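PDB 3NSW: excretory-secretory protein 2 from Ancylostoma ceylanicum, which is of uncertain molecular role but adopts a netrin-like fold and is probably secreted by the hookworm as an immunomodulator of its host. Local coordinates for residues 14-17 and 18-21. Residues are numbered along the deposited sequence; the frame is centred on the assembly and turned at random.
Sequences IRQE and DIND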
# COMPACT_ATOMS: atom_id res chain seq x y z
N ILE A 14 5.28 -4.69 9.28
CA ILE A 14 3.83 -4.58 9.34
C ILE A 14 3.34 -5.28 10.60
O ILE A 14 3.66 -6.45 10.84
CB ILE A 14 3.15 -5.20 8.09
CG1 ILE A 14 3.61 -4.49 6.81
CG2 ILE A 14 1.63 -5.16 8.24
CD1 ILE A 14 3.22 -5.22 5.55
N ARG A 15 2.57 -4.55 11.42
CA ARG A 15 1.98 -5.10 12.63
C ARG A 15 0.45 -5.02 12.59
O ARG A 15 -0.12 -4.31 11.77
CB ARG A 15 2.51 -4.37 13.87
CG ARG A 15 4.03 -4.31 13.97
CD ARG A 15 4.49 -3.02 14.64
NE ARG A 15 3.87 -1.84 14.05
CZ ARG A 15 4.21 -0.58 14.33
NH1 ARG A 15 5.18 -0.32 15.20
NH2 ARG A 15 3.58 0.42 13.73
N GLN A 16 -0.21 -5.73 13.51
CA GLN A 16 -1.68 -5.72 13.61
C GLN A 16 -2.30 -4.30 13.69
O GLN A 16 -3.34 -4.03 13.07
CB GLN A 16 -2.15 -6.57 14.79
CG GLN A 16 -3.65 -6.88 14.78
CD GLN A 16 -4.07 -7.67 13.57
OE1 GLN A 16 -3.59 -8.77 13.34
NE2 GLN A 16 -4.99 -7.11 12.78
N GLU A 17 -1.66 -3.42 14.45
CA GLU A 17 -2.14 -2.05 14.62
C GLU A 17 -2.19 -1.30 13.29
O GLU A 17 -3.11 -0.51 13.05
CB GLU A 17 -1.26 -1.26 15.60
CG GLU A 17 -0.91 -1.98 16.87
CD GLU A 17 0.43 -2.66 16.80
OE1 GLU A 17 1.46 -1.97 17.00
OE2 GLU A 17 0.47 -3.89 16.56
N ASP A 18 -1.20 -1.56 12.43
CA ASP A 18 -1.12 -0.91 11.13
C ASP A 18 -2.26 -1.39 10.23
O ASP A 18 -2.96 -0.59 9.62
CB ASP A 18 0.24 -1.15 10.48
CG ASP A 18 1.40 -0.81 11.41
OD1 ASP A 18 1.43 0.34 11.92
OD2 ASP A 18 2.27 -1.68 11.64
N ILE A 19 -2.45 -2.71 10.21
CA ILE A 19 -3.51 -3.36 9.45
C ILE A 19 -4.91 -2.91 9.89
O ILE A 19 -5.76 -2.62 9.06
CB ILE A 19 -3.40 -4.89 9.54
CG1 ILE A 19 -2.15 -5.36 8.77
CG2 ILE A 19 -4.65 -5.56 8.96
CD1 ILE A 19 -1.71 -6.77 9.14
N ASN A 20 -5.14 -2.85 11.20
CA ASN A 20 -6.45 -2.45 11.73
C ASN A 20 -6.83 -1.01 11.43
O ASN A 20 -8.01 -0.68 11.39
CB ASN A 20 -6.51 -2.68 13.24
CG ASN A 20 -6.57 -4.13 13.60
OD1 ASN A 20 -6.78 -5.00 12.75
ND2 ASN A 20 -6.43 -4.42 14.90
N ASP A 21 -5.83 -0.16 11.19
CA ASP A 21 -6.10 1.24 10.98
C ASP A 21 -6.26 1.68 9.52
O ASP A 21 -6.48 2.85 9.25
CB ASP A 21 -5.06 2.11 11.65
CG ASP A 21 -5.61 3.47 11.98
OD1 ASP A 21 -6.74 3.51 12.49
OD2 ASP A 21 -4.94 4.47 11.68
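R15 and D18 meet through a side-on salt bridge at the start of helix 16-20. R15 NE donates to D18 OD2 at 2.9 Å, and R15 NH2 donates to D18 OD1 at 2.8 Å. The guanidinium and carboxylate planes lie 22° apart, close to coplanar. NH2 meets the syn lone pair of OD1. D18 OD2 accepts the backbone N-H of R15 (N to OD2 2.9 Å) on its anti lone pair, so OD2 accepts two bonds and the carboxylate is fixed in rotation. With CG beside its own backbone N (chi1 -52°), D18 turns its carboxylate back to the helix start. E17 OE1 lies above one guanidinium face, offset toward its rim, a long contact of charge alone that completes a small network.

The backbone makes one helical turn. I19 N bonds to R15 O at 3.2 Å and N20 N to Q16 O at 2.9 Å. D21 N reaches E17 O only weakly.

The amides of Q16 and N20 also meet. Q16 NE2 donates to N20 OD1 at 2.8 Å. The donor stands above the carbonyl plane of N20, off its lone pairs.

Among apolar groups, I14 CG2 packs on I19 CD1 at 3.8 Å. I14 also touches F89 of strand 88-92, and I19 touches L103 of helix 98-104.

The D18 carboxylate bonded to the N-H of N-cap R15 is one half of a capping box; the arginine side chain forms the salt bridge instead of returning the bond. This cap opens a short helix packed beside the netrin-like beta-sheet.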